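Local coordinates for protein glycoside hydrolase family 81 (Clostridium thermocellum, PDB 6FOP) that probably hydrolyses beta-1,3-glucans such as laminarin, as a family 81 glycoside hydrolase of the bacterial cellulosome, at residues G548-A552 with Q597-E601; A492-E496 with I576-P580; Y264-R269 with C532-F536; Y619-L624 with W652-L656. One frame throughout, in Å; residues are numbered along the deposited sequence. Where two conformers were deposited one is given.

Contact 1. Residues G548-A552 with Q597-E601. With NI (nickel (II) ion), chain B.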
loop_
_atom_site.group_PDB
_atom_site.type_symbol
_atom_site.label_atom_id
_atom_site.label_comp_id
_atom_site.label_asym_id
_atom_site.label_seq_id
_atom_site.Cartn_x
_atom_site.Cartn_y
_atom_site.Cartn_z
ATOM N N GLY A 548 -6.758 -21.060 -8.644
ATOM C CA GLY A 548 -6.835 -21.382 -10.069
ATOM C C GLY A 548 -6.325 -20.354 -11.069
ATOM O O GLY A 548 -6.728 -20.384 -12.232
ATOM N N HIS A 549 -5.450 -19.461 -10.649
ATOM C CA HIS A 549 -5.013 -18.336 -11.474
ATOM C C HIS A 549 -3.562 -18.007 -11.163
ATOM O O HIS A 549 -3.079 -18.297 -10.061
ATOM C CB HIS A 549 -5.916 -17.111 -11.205
ATOM C CG HIS A 549 -7.379 -17.410 -11.278
ATOM N ND1 HIS A 549 -8.080 -17.360 -12.466
ATOM C CD2 HIS A 549 -8.249 -17.874 -10.351
ATOM C CE1 HIS A 549 -9.327 -17.735 -12.258
ATOM N NE2 HIS A 549 -9.457 -18.056 -10.981
ATOM N N ASN A 550 -2.918 -17.291 -12.087
ATOM C CA ASN A 550 -1.568 -16.761 -11.943
ATOM C C ASN A 550 -1.519 -15.292 -11.488
ATOM O O ASN A 550 -0.463 -14.674 -11.488
ATOM C CB ASN A 550 -0.750 -16.981 -13.223
ATOM C CG ASN A 550 -1.227 -16.139 -14.407
ATOM O OD1 ASN A 550 -1.897 -15.111 -14.268
ATOM N ND2 ASN A 550 -0.938 -16.643 -15.608
ATOM N N TYR A 551 -2.676 -14.786 -11.074
ATOM C CA TYR A 551 -2.918 -13.381 -10.802
ATOM C C TYR A 551 -4.042 -13.305 -9.785
ATOM O O TYR A 551 -5.001 -14.059 -9.898
ATOM C CB TYR A 551 -3.348 -12.701 -12.104
ATOM C CG TYR A 551 -4.043 -11.354 -11.952
ATOM C CD1 TYR A 551 -3.376 -10.262 -11.359
ATOM C CD2 TYR A 551 -5.342 -11.170 -12.377
ATOM C CE1 TYR A 551 -3.998 -9.038 -11.224
ATOM C CE2 TYR A 551 -5.969 -9.952 -12.244
ATOM C CZ TYR A 551 -5.284 -8.874 -11.683
ATOM O OH TYR A 551 -5.894 -7.659 -11.594
ATOM N N ALA A 552 -3.889 -12.411 -8.811
ATOM C CA ALA A 552 -4.974 -12.037 -7.904
ATOM C C ALA A 552 -5.309 -10.577 -8.159
ATOM O O ALA A 552 -4.427 -9.716 -8.099
ATOM C CB ALA A 552 -4.579 -12.230 -6.440
ATOM N N GLN A 597 2.174 -15.060 -19.977
ATOM C CA GLN A 597 1.326 -15.967 -19.201
ATOM C C GLN A 597 0.058 -15.283 -18.701
ATOM O O GLN A 597 -1.027 -15.882 -18.679
ATOM C CB GLN A 597 2.092 -16.527 -18.006
ATOM C CG GLN A 597 3.209 -17.498 -18.324
ATOM C CD GLN A 597 4.002 -17.883 -17.076
ATOM O OE1 GLN A 597 4.284 -17.058 -16.211
ATOM N NE2 GLN A 597 4.349 -19.149 -16.975
ATOM N N ASN A 598 0.221 -14.058 -18.186
ATOM C CA ASN A 598 -0.908 -13.295 -17.640
ATOM C C ASN A 598 -1.923 -12.991 -18.745
ATOM O O ASN A 598 -3.137 -13.222 -18.595
ATOM C CB ASN A 598 -0.374 -12.045 -16.916
ATOM C CG ASN A 598 -1.467 -11.153 -16.394
ATOM O OD1 ASN A 598 -2.266 -10.600 -17.154
ATOM N ND2 ASN A 598 -1.483 -10.947 -15.068
ATOM N N TYR A 599 -1.430 -12.465 -19.865
ATOM C CA TYR A 599 -2.279 -12.176 -21.017
ATOM C C TYR A 599 -2.975 -13.413 -21.563
ATOM O O TYR A 599 -4.188 -13.365 -21.832
ATOM C CB TYR A 599 -1.445 -11.466 -22.079
ATOM C CG TYR A 599 -2.165 -11.094 -23.351
ATOM C CD1 TYR A 599 -2.803 -9.856 -23.484
ATOM C CD2 TYR A 599 -2.141 -11.933 -24.457
ATOM C CE1 TYR A 599 -3.430 -9.515 -24.676
ATOM C CE2 TYR A 599 -2.730 -11.572 -25.648
ATOM C CZ TYR A 599 -3.422 -10.379 -25.734
ATOM O OH TYR A 599 -4.012 -10.022 -26.937
ATOM N N GLU A 600 -2.237 -14.524 -21.674
ATOM C CA GLU A 600 -2.838 -15.766 -22.178
ATOM C C GLU A 600 -3.869 -16.343 -21.204
ATOM O O GLU A 600 -4.890 -16.862 -21.643
ATOM C CB GLU A 600 -1.772 -16.789 -22.561
ATOM C CG GLU A 600 -0.938 -16.397 -23.790
ATOM C CD GLU A 600 -1.720 -16.318 -25.110
ATOM O OE1 GLU A 600 -2.686 -17.077 -25.301
ATOM O OE2 GLU A 600 -1.367 -15.472 -25.969
ATOM N N GLU A 601 -3.628 -16.194 -19.889
ATOM C CA GLU A 601 -4.660 -16.611 -18.935
ATOM C C GLU A 601 -5.933 -15.783 -19.145
ATOM O O GLU A 601 -7.047 -16.299 -19.150
ATOM C CB GLU A 601 -4.197 -16.419 -17.490
ATOM C CG GLU A 601 -5.334 -16.524 -16.481
ATOM C CD GLU A 601 -4.945 -16.380 -15.023
ATOM O OE1 GLU A 601 -4.177 -17.214 -14.538
ATOM O OE2 GLU A 601 -5.427 -15.429 -14.364
HETATM NI NI NI B . -7.009 -14.301 -14.835
#

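Contact 2. Residues A492-E496 with I576-P580. Unlike the reference sequence in segment 492-496: A492 (reference Glu).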
loop_
_atom_site.group_PDB
_atom_site.type_symbol
_atom_site.label_atom_id
_atom_site.label_comp_id
_atom_site.label_asym_id
_atom_site.label_seq_id
_atom_site.Cartn_x
_atom_site.Cartn_y
_atom_site.Cartn_z
ATOM N N ALA A 492 -7.701 -3.484 -4.463
ATOM C CA ALA A 492 -7.843 -4.062 -5.819
ATOM C C ALA A 492 -6.726 -3.477 -6.708
ATOM O O ALA A 492 -5.725 -4.142 -6.954
ATOM C CB ALA A 492 -9.251 -3.842 -6.342
ATOM N N SER A 493 -6.848 -2.206 -7.093
ATOM C CA SER A 493 -5.894 -1.615 -8.016
ATOM C C SER A 493 -4.591 -1.162 -7.351
ATOM O O SER A 493 -4.464 -0.015 -6.875
ATOM C CB SER A 493 -6.505 -0.434 -8.757
ATOM O OG SER A 493 -5.533 0.090 -9.694
ATOM N N SER A 494 -3.582 -2.034 -7.370
ATOM C CA SER A 494 -2.243 -1.626 -6.945
ATOM C C SER A 494 -1.646 -0.558 -7.873
ATOM O O SER A 494 -0.838 0.256 -7.454
ATOM C CB SER A 494 -1.281 -2.818 -6.832
ATOM O OG SER A 494 -1.041 -3.418 -8.094
ATOM N N SER A 495 -2.040 -0.591 -9.141
ATOM C CA SER A 495 -1.522 0.373 -10.103
ATOM C C SER A 495 -2.022 1.782 -9.827
ATOM O O SER A 495 -1.277 2.745 -10.053
ATOM C CB SER A 495 -1.831 -0.112 -11.530
ATOM O OG SER A 495 -3.168 -0.609 -11.650
ATOM N N GLU A 496 -3.254 1.956 -9.333
ATOM C CA GLU A 496 -3.661 3.304 -8.910
ATOM C C GLU A 496 -2.936 3.813 -7.647
ATOM O O GLU A 496 -2.739 5.017 -7.491
ATOM C CB GLU A 496 -5.177 3.456 -8.761
ATOM C CG GLU A 496 -5.869 3.616 -10.098
ATOM C CD GLU A 496 -7.329 3.975 -10.028
ATOM O OE1 GLU A 496 -7.962 3.685 -8.989
ATOM O OE2 GLU A 496 -7.852 4.498 -11.044
ATOM N N ILE A 576 -7.375 -3.873 -14.158
ATOM C CA ILE A 576 -7.389 -2.964 -13.017
ATOM C C ILE A 576 -6.063 -2.918 -12.281
ATOM O O ILE A 576 -5.886 -2.027 -11.467
ATOM C CB ILE A 576 -8.521 -3.240 -11.994
ATOM C CG1 ILE A 576 -8.394 -4.633 -11.328
ATOM C CG2 ILE A 576 -9.906 -3.044 -12.625
ATOM C CD1 ILE A 576 -8.784 -4.624 -9.869
ATOM N N ASN A 577 -5.157 -3.877 -12.506
ATOM C CA ASN A 577 -3.825 -3.818 -11.919
ATOM C C ASN A 577 -2.748 -3.353 -12.873
ATOM O O ASN A 577 -1.570 -3.435 -12.583
ATOM C CB ASN A 577 -3.486 -5.131 -11.188
ATOM C CG ASN A 577 -3.980 -5.089 -9.773
ATOM O OD1 ASN A 577 -3.395 -4.390 -8.939
ATOM N ND2 ASN A 577 -5.131 -5.717 -9.513
ATOM N N PHE A 578 -3.190 -2.894 -14.046
ATOM C CA PHE A 578 -2.294 -2.213 -14.974
ATOM C C PHE A 578 -2.555 -0.714 -15.002
ATOM O O PHE A 578 -1.603 0.086 -14.975
ATOM C CB PHE A 578 -2.436 -2.762 -16.409
ATOM C CG PHE A 578 -2.390 -4.277 -16.537
ATOM C CD1 PHE A 578 -1.730 -5.090 -15.634
ATOM C CD2 PHE A 578 -3.008 -4.888 -17.615
ATOM C CE1 PHE A 578 -1.737 -6.464 -15.783
ATOM C CE2 PHE A 578 -3.028 -6.262 -17.766
ATOM C CZ PHE A 578 -2.374 -7.063 -16.845
ATOM N N LEU A 579 -3.822 -0.315 -15.094
ATOM C CA LEU A 579 -4.126 1.097 -15.330
ATOM C C LEU A 579 -4.042 1.913 -14.029
ATOM O O LEU A 579 -4.336 1.399 -12.927
ATOM C CB LEU A 579 -5.467 1.238 -16.043
ATOM C CG LEU A 579 -6.740 1.089 -15.225
ATOM C CD1 LEU A 579 -7.114 2.394 -14.501
ATOM C CD2 LEU A 579 -7.878 0.662 -16.149
ATOM N N PRO A 580 -3.677 3.191 -14.108
ATOM C CA PRO A 580 -3.254 3.870 -15.329
ATOM C C PRO A 580 -1.830 3.478 -15.710
ATOM O O PRO A 580 -0.946 3.397 -14.865
ATOM C CB PRO A 580 -3.320 5.343 -14.944
ATOM C CG PRO A 580 -2.992 5.334 -13.478
ATOM C CD PRO A 580 -3.583 4.064 -12.928
HETATM O O HOH W 1 0.303 -3.002 -10.552
HETATM O O HOH W 2 0.129 3.689 -12.308
#

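Contact 3. Residues Y264-R269 with C532-F536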
loop_
_atom_site.group_PDB
_atom_site.type_symbol
_atom_site.label_atom_id
_atom_site.label_comp_id
_atom_site.label_asym_id
_atom_site.label_seq_id
_atom_site.Cartn_x
_atom_site.Cartn_y
_atom_site.Cartn_z
ATOM N N TYR A 264 7.402 -11.129 5.892
ATOM C CA TYR A 264 6.727 -11.568 4.686
ATOM C C TYR A 264 7.734 -11.842 3.560
ATOM O O TYR A 264 8.864 -11.299 3.576
ATOM C CB TYR A 264 5.809 -10.480 4.217
ATOM C CG TYR A 264 4.603 -10.146 5.064
ATOM C CD1 TYR A 264 3.577 -11.065 5.258
ATOM C CD2 TYR A 264 4.479 -8.898 5.685
ATOM C CE1 TYR A 264 2.428 -10.720 5.960
ATOM C CE2 TYR A 264 3.321 -8.536 6.351
ATOM C CZ TYR A 264 2.306 -9.447 6.512
ATOM O OH TYR A 264 1.165 -9.020 7.156
ATOM N N PRO A 265 7.329 -12.610 2.537
ATOM C CA PRO A 265 8.231 -12.835 1.399
ATOM C C PRO A 265 8.820 -11.581 0.753
ATOM O O PRO A 265 10.005 -11.586 0.397
ATOM C CB PRO A 265 7.339 -13.589 0.419
ATOM C CG PRO A 265 6.434 -14.374 1.313
ATOM C CD PRO A 265 6.120 -13.431 2.434
ATOM N N HIS A 266 8.037 -10.514 0.595
ATOM C CA HIS A 266 8.641 -9.318 -0.016
ATOM C C HIS A 266 9.765 -8.712 0.822
ATOM O O HIS A 266 10.543 -7.889 0.310
ATOM C CB HIS A 266 7.590 -8.259 -0.363
ATOM C CG HIS A 266 7.107 -7.493 0.818
ATOM N ND1 HIS A 266 6.148 -7.999 1.665
ATOM C CD2 HIS A 266 7.454 -6.281 1.313
ATOM C CE1 HIS A 266 5.949 -7.147 2.645
ATOM N NE2 HIS A 266 6.718 -6.090 2.449
ATOM N N GLN A 267 9.837 -9.072 2.111
ATOM C CA GLN A 267 10.905 -8.624 3.003
ATOM C C GLN A 267 12.072 -9.601 3.029
ATOM O O GLN A 267 13.224 -9.177 3.032
ATOM C CB GLN A 267 10.388 -8.451 4.427
ATOM C CG GLN A 267 9.339 -7.346 4.546
ATOM C CD GLN A 267 8.543 -7.379 5.823
ATOM O OE1 GLN A 267 8.249 -8.442 6.332
ATOM N NE2 GLN A 267 8.183 -6.229 6.334
ATOM N N TRP A 268 11.794 -10.910 3.122
ATOM C CA TRP A 268 12.911 -11.862 3.253
ATOM C C TRP A 268 13.534 -12.302 1.947
ATOM O O TRP A 268 14.695 -12.726 1.932
ATOM C CB TRP A 268 12.533 -13.092 4.110
ATOM C CG TRP A 268 11.412 -14.001 3.655
ATOM C CD1 TRP A 268 10.182 -14.099 4.231
ATOM C CD2 TRP A 268 11.418 -14.956 2.579
ATOM N NE1 TRP A 268 9.439 -15.058 3.606
ATOM C CE2 TRP A 268 10.177 -15.599 2.586
ATOM C CE3 TRP A 268 12.381 -15.373 1.654
ATOM C CZ2 TRP A 268 9.832 -16.587 1.639
ATOM C CZ3 TRP A 268 12.033 -16.365 0.707
ATOM C CH2 TRP A 268 10.775 -16.950 0.721
ATOM N N ARG A 269 12.792 -12.200 0.843
ATOM C CA ARG A 269 13.306 -12.766 -0.418
ATOM C C ARG A 269 14.568 -12.025 -0.867
ATOM O O ARG A 269 14.575 -10.796 -0.985
ATOM C CB ARG A 269 12.260 -12.732 -1.506
ATOM C CG ARG A 269 12.645 -13.578 -2.722
ATOM C CD ARG A 269 11.762 -13.272 -3.905
ATOM N NE ARG A 269 10.354 -13.452 -3.607
ATOM C CZ ARG A 269 9.746 -14.640 -3.492
ATOM N NH1 ARG A 269 10.436 -15.781 -3.582
ATOM N NH2 ARG A 269 8.460 -14.673 -3.240
ATOM N N CYS A 532 4.627 -7.533 -7.044
ATOM C CA CYS A 532 5.238 -8.659 -7.709
ATOM C C CYS A 532 5.017 -9.997 -6.981
ATOM O O CYS A 532 5.085 -11.053 -7.596
ATOM C CB CYS A 532 6.706 -8.394 -7.958
ATOM S SG CYS A 532 7.003 -7.113 -9.182
ATOM N N ASN A 533 4.772 -9.930 -5.674
ATOM C CA ASN A 533 4.419 -11.097 -4.889
ATOM C C ASN A 533 2.925 -11.372 -4.778
ATOM O O ASN A 533 2.472 -12.463 -5.184
ATOM C CB ASN A 533 5.043 -10.964 -3.490
ATOM C CG ASN A 533 6.527 -11.191 -3.531
ATOM O OD1 ASN A 533 6.989 -12.331 -3.608
ATOM N ND2 ASN A 533 7.285 -10.125 -3.477
ATOM N N TYR A 534 2.163 -10.435 -4.228
ATOM C CA TYR A 534 0.797 -10.739 -3.755
ATOM C C TYR A 534 -0.258 -10.571 -4.838
ATOM O O TYR A 534 -1.337 -11.110 -4.720
ATOM C CB TYR A 534 0.461 -9.953 -2.466
ATOM C CG TYR A 534 1.603 -10.043 -1.472
ATOM C CD1 TYR A 534 2.071 -11.278 -1.015
ATOM C CD2 TYR A 534 2.265 -8.911 -1.056
ATOM C CE1 TYR A 534 3.170 -11.371 -0.183
ATOM C CE2 TYR A 534 3.361 -8.968 -0.233
ATOM C CZ TYR A 534 3.826 -10.203 0.210
ATOM O OH TYR A 534 4.940 -10.272 1.028
ATOM N N TRP A 535 0.048 -9.793 -5.876
ATOM C CA TRP A 535 -0.848 -9.670 -7.042
ATOM C C TRP A 535 -0.437 -10.544 -8.228
ATOM O O TRP A 535 -1.269 -11.223 -8.822
ATOM C CB TRP A 535 -0.956 -8.187 -7.478
ATOM C CG TRP A 535 -1.924 -7.344 -6.674
ATOM C CD1 TRP A 535 -3.174 -7.046 -7.005
ATOM C CD2 TRP A 535 -1.705 -6.735 -5.368
ATOM N NE1 TRP A 535 -3.771 -6.254 -6.062
ATOM C CE2 TRP A 535 -2.886 -6.042 -5.037
ATOM C CE3 TRP A 535 -0.623 -6.669 -4.482
ATOM C CZ2 TRP A 535 -3.015 -5.296 -3.862
ATOM C CZ3 TRP A 535 -0.762 -5.938 -3.306
ATOM C CH2 TRP A 535 -1.959 -5.289 -2.997
ATOM N N PHE A 536 0.856 -10.560 -8.548
ATOM C CA PHE A 536 1.327 -11.298 -9.723
ATOM C C PHE A 536 2.069 -12.602 -9.422
ATOM O O PHE A 536 2.273 -13.396 -10.344
ATOM C CB PHE A 536 2.243 -10.419 -10.579
ATOM C CG PHE A 536 1.598 -9.166 -11.113
ATOM C CD1 PHE A 536 0.323 -9.197 -11.643
ATOM C CD2 PHE A 536 2.286 -7.948 -11.123
ATOM C CE1 PHE A 536 -0.278 -8.048 -12.140
ATOM C CE2 PHE A 536 1.698 -6.790 -11.652
ATOM C CZ PHE A 536 0.402 -6.843 -12.133
HETATM O O HOH W 3 10.168 -10.396 -3.631
#

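Contact 4. Residues Y619-L624 with W652-L656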
loop_
_atom_site.group_PDB
_atom_site.type_symbol
_atom_site.label_atom_id
_atom_site.label_comp_id
_atom_site.label_asym_id
_atom_site.label_seq_id
_atom_site.Cartn_x
_atom_site.Cartn_y
_atom_site.Cartn_z
ATOM N N TYR A 619 -3.281 -4.197 -24.802
ATOM C CA TYR A 619 -2.185 -4.158 -25.779
ATOM C C TYR A 619 -0.995 -3.327 -25.293
ATOM O O TYR A 619 0.154 -3.657 -25.631
ATOM C CB TYR A 619 -2.672 -3.684 -27.145
ATOM C CG TYR A 619 -3.733 -4.550 -27.796
ATOM C CD1 TYR A 619 -3.852 -5.905 -27.507
ATOM C CD2 TYR A 619 -4.606 -4.004 -28.716
ATOM C CE1 TYR A 619 -4.797 -6.705 -28.127
ATOM C CE2 TYR A 619 -5.570 -4.792 -29.330
ATOM C CZ TYR A 619 -5.689 -6.126 -29.014
ATOM O OH TYR A 619 -6.629 -6.912 -29.636
ATOM N N MET A 620 -1.228 -2.300 -24.462
ATOM C CA MET A 620 -0.110 -1.623 -23.795
ATOM C C MET A 620 0.657 -2.576 -22.888
ATOM O O MET A 620 1.899 -2.566 -22.856
ATOM C CB MET A 620 -0.596 -0.433 -23.000
ATOM C CG MET A 620 -1.034 0.729 -23.876
ATOM S SD MET A 620 -1.365 2.172 -22.834
ATOM C CE MET A 620 -2.927 1.748 -22.088
ATOM N N TYR A 621 -0.085 -3.455 -22.190
ATOM C CA TYR A 621 0.523 -4.461 -21.326
ATOM C C TYR A 621 1.303 -5.500 -22.144
ATOM O O TYR A 621 2.476 -5.787 -21.866
ATOM C CB TYR A 621 -0.579 -5.144 -20.537
ATOM C CG TYR A 621 -0.106 -6.199 -19.585
ATOM C CD1 TYR A 621 0.543 -5.839 -18.395
ATOM C CD2 TYR A 621 -0.362 -7.549 -19.815
ATOM C CE1 TYR A 621 0.982 -6.803 -17.509
ATOM C CE2 TYR A 621 0.058 -8.513 -18.909
ATOM C CZ TYR A 621 0.733 -8.138 -17.760
ATOM O OH TYR A 621 1.129 -9.121 -16.851
ATOM N N TYR A 622 0.663 -5.992 -23.222
ATOM C CA TYR A 622 1.258 -7.040 -24.053
ATOM C C TYR A 622 2.511 -6.524 -24.762
ATOM O O TYR A 622 3.422 -7.313 -25.061
ATOM C CB TYR A 622 0.268 -7.601 -25.079
ATOM C CG TYR A 622 0.721 -8.891 -25.699
ATOM C CD1 TYR A 622 0.759 -10.070 -24.961
ATOM C CD2 TYR A 622 1.060 -8.953 -27.042
ATOM C CE1 TYR A 622 1.193 -11.253 -25.520
ATOM C CE2 TYR A 622 1.497 -10.145 -27.612
ATOM C CZ TYR A 622 1.521 -11.299 -26.858
ATOM O OH TYR A 622 1.937 -12.487 -27.420
ATOM N N ALA A 623 2.561 -5.204 -25.020
ATOM C CA ALA A 623 3.747 -4.587 -25.604
ATOM C C ALA A 623 5.002 -4.705 -24.725
ATOM O O ALA A 623 6.100 -4.504 -25.229
ATOM C CB ALA A 623 3.481 -3.124 -25.915
ATOM N N LEU A 624 4.841 -5.078 -23.440
ATOM C CA LEU A 624 5.979 -5.384 -22.579
ATOM C C LEU A 624 6.520 -6.807 -22.779
ATOM O O LEU A 624 7.520 -7.194 -22.144
ATOM C CB LEU A 624 5.635 -5.121 -21.122
ATOM C CG LEU A 624 5.303 -3.667 -20.805
ATOM C CD1 LEU A 624 4.588 -3.534 -19.464
ATOM C CD2 LEU A 624 6.561 -2.802 -20.840
ATOM N N TRP A 652 2.821 4.758 -26.572
ATOM C CA TRP A 652 3.427 3.772 -25.685
ATOM C C TRP A 652 3.866 2.546 -26.485
ATOM O O TRP A 652 5.045 2.112 -26.445
ATOM C CB TRP A 652 2.412 3.379 -24.625
ATOM C CG TRP A 652 2.807 2.234 -23.748
ATOM C CD1 TRP A 652 2.563 0.909 -23.957
ATOM C CD2 TRP A 652 3.439 2.318 -22.469
ATOM N NE1 TRP A 652 3.033 0.160 -22.919
ATOM C CE2 TRP A 652 3.576 0.996 -21.987
ATOM C CE3 TRP A 652 3.937 3.374 -21.698
ATOM C CZ2 TRP A 652 4.159 0.711 -20.759
ATOM C CZ3 TRP A 652 4.506 3.089 -20.478
ATOM C CH2 TRP A 652 4.637 1.769 -20.033
ATOM N N ILE A 653 2.922 1.978 -27.225
ATOM C CA ILE A 653 3.197 0.739 -27.936
ATOM C C ILE A 653 4.321 0.927 -28.965
ATOM O O ILE A 653 5.250 0.110 -29.049
ATOM C CB ILE A 653 1.922 0.225 -28.628
ATOM C CG1 ILE A 653 0.889 -0.233 -27.594
ATOM C CG2 ILE A 653 2.253 -0.923 -29.566
ATOM C CD1 ILE A 653 -0.487 -0.490 -28.165
ATOM N N CYS A 654 4.242 2.021 -29.729
ATOM C CA CYS A 654 5.216 2.244 -30.814
ATOM C C CYS A 654 6.595 2.629 -30.276
ATOM O O CYS A 654 7.614 2.324 -30.899
ATOM C CB CYS A 654 4.724 3.304 -31.775
ATOM S SG CYS A 654 3.298 2.778 -32.756
ATOM N N ASN A 655 6.653 3.297 -29.101
ATOM C CA ASN A 655 7.953 3.511 -28.467
ATOM C C ASN A 655 8.587 2.188 -28.027
ATOM O O ASN A 655 9.791 1.979 -28.217
ATOM C CB ASN A 655 7.878 4.502 -27.320
ATOM C CG ASN A 655 8.160 5.925 -27.782
ATOM O OD1 ASN A 655 9.274 6.235 -28.213
ATOM N ND2 ASN A 655 7.151 6.782 -27.719
ATOM N N LEU A 656 7.810 1.281 -27.430
ATOM C CA LEU A 656 8.398 -0.013 -27.063
ATOM C C LEU A 656 8.854 -0.810 -28.291
ATOM O O LEU A 656 9.870 -1.485 -28.270
ATOM C CB LEU A 656 7.453 -0.837 -26.182
ATOM C CG LEU A 656 7.181 -0.226 -24.799
ATOM C CD1 LEU A 656 6.053 -0.970 -24.107
ATOM C CD2 LEU A 656 8.425 -0.207 -23.948
#

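Contact 1. Residues G548-A552 with Q597-E601
The irregular 548-552 loop passes one flank of helix 592-606, the closest CA pair being N550 and N598 at 6.7 Å. E601, one turn after Q597, reaches across with chi1 and chi2 both t, and its carboxylate does two jobs. OE1 accepts a hydrogen bond from the backbone N of N550 (2.8 Å), while OE2 binds the nickel ion at 2.0 Å. H562, H574 and E605 complete this two-histidine, two-carboxylate metal site, so the loop amide holds a ligand from its non-metal side. N550 points at the helix, and its ND2 makes a weak hydrogen bond to Q597 O (3.2 Å), an oxygen that also receives the helical bond from E601 N (2.9 Å). H549 lies with its ring edge toward E601 OE2 and bonds through ND1 to E605. N598 ND2 lies 3.9 Å from Y551 CB; its OD1 takes a hydrogen bond with ND1 of the ligand H574, whereas Y551 OH is engaged by K573 O and N577.

Contact 2. Residues A492-E496 with I576-P580
S495, N577 and I576 have the most surface buried in this largely polar interface between the start of helix 494-511 and the irregular 576-580 segment. The CA-to-CB bond of S495 points toward the loop, and its OG donates to L579 O (2.7 Å). N577 uses both ends of its amide: OD1 accepts from S494 N (2.8 Å) and S494 OG (2.7 Å), while ND2 donates to A492 O (3.1 Å). The asparagine thus grips the chain just where it turns into the helix. S493 OG donates to I576 O (2.8 Å), and I576 CD1 rests 3.6 Å from A492 CB. S493 is the N-cap: its OG also accepts from E496 N (3.0 Å), so one hydroxyl both caps the helix and ties it to the loop. A492 is an engineered alanine standing where the native enzyme has glutamate. One water donates to S494 OG and N577 O, another to S495 O and P580 O, at 2.8 Å each. The peptide before P580 is cis, and P580 CD packs 3.7 Å from E496 CG. Around this seam, E496 OE2 bonds to Y340 of helix 339-359 and Y422 of helix 416-433, F578 stacks on Y621 of helix 615-622, and strand 490-491 leads into A492 on the edge of a four-stranded antiparallel sheet.

Contact 3. Residues Y264-R269 with C532-F536
This is a buried, largely polar side-chain contact joining the one-turn helix 265-268, which follows strand 260-263, to the late part of the long helix 514-534. The backbones stay apart, with H266 and N533 the nearest CA pair at 6.7 Å, and two residues of the long helix bridge the gap. Y534 reaches the start of the short helix with its hydroxyl, and this OH shares a hydrogen bond with H266 ND1 (2.7 Å); P265 CD and Y264 CB lie 3.7 and 3.3 Å from the same Y534 OH. N533 works at the other end of the short helix: its OD1 accepts from R269 NH2 (2.8 Å), and a water accepts from N533 ND2 (2.9 Å) and, weakly, from R269 NE (3.1 Å). R269 NH1 adds a salt bridge to D541. Y264 occupies the N-cap position, and P265 follows in the first turn, where its missing NH costs no helical hydrogen bond; the Y264 hydroxyl bonds to H56 and K129. Such an interface, clamped by side chains, agrees with the architecture of family 81 enzymes, in which a beta-rich part of the chain packs on an (alpha/alpha)6 helical domain.

Contact 4. Residues Y619-L624 with W652-L656
A tryptophan of one helix donates its indole NH to a main-chain carbonyl of another: W652 NE1 bonds to M620 O at 3.0 Å. L624 N bonds to Y621 O (2.9 Å), three residues back, and leaves M620 O to the indole. The same residue meets the tryptophan a second way, since M620 SD stands over a face of the indole, 4.5 Å from the centroid of the five-membered ring and 25° off its normal, a Met-aromatic contact; M620 CB also approaches W652 CD1 at 3.6 Å. The rest is apolar. I653 fits beside M620, whose CA is 5.8 Å from the I653 CA, with I653 CG1 reaching A623 CB (4.2 Å) and I653 CD1 reaching Y619 CB (4.0 Å). One turn on from W652, L656 CD1 touches both A623 CB and L624 CD2 at 3.8 Å. The small A623 leaves room for I653 and L656 between the backbones. Y619 leans on Y599 and Y621 stacks on F578; A623 also touches A630, and I653 touches K631, both of helix 627-633. Two helices running in roughly the same direction, with helix 627-633 between them in the chain, pack side by side, as in the (alpha/alpha)6 barrel expected of this 6-hairpin-clan domain.

Overall arrangement
Contacts 1 and 2 each touch all the others. N577 ND2 of contact 2 meets Y551 OH of contact 1 at 2.9 Å, A492 O of contact 2 receives W535 NE1 of contact 3 at 3.0 Å, and F578 of contact 2 stacks on Y621 of contact 4; the centres of contacts 1, 3 and 4 lie about 15, 17 and 17 Å from that of contact 2. Contacts 1 and 3 join directly through A552 N and W535 O (2.9 Å), while contacts 1 and 4 pack helix 592-606 on helix 615-622. Contacts 3 and 4 do not touch, their centres about 26 Å apart. Nickel is bound in contact 1, whereas the engineered position A492, whose lost glutamate was probably important for catalysis, belongs to contact 2.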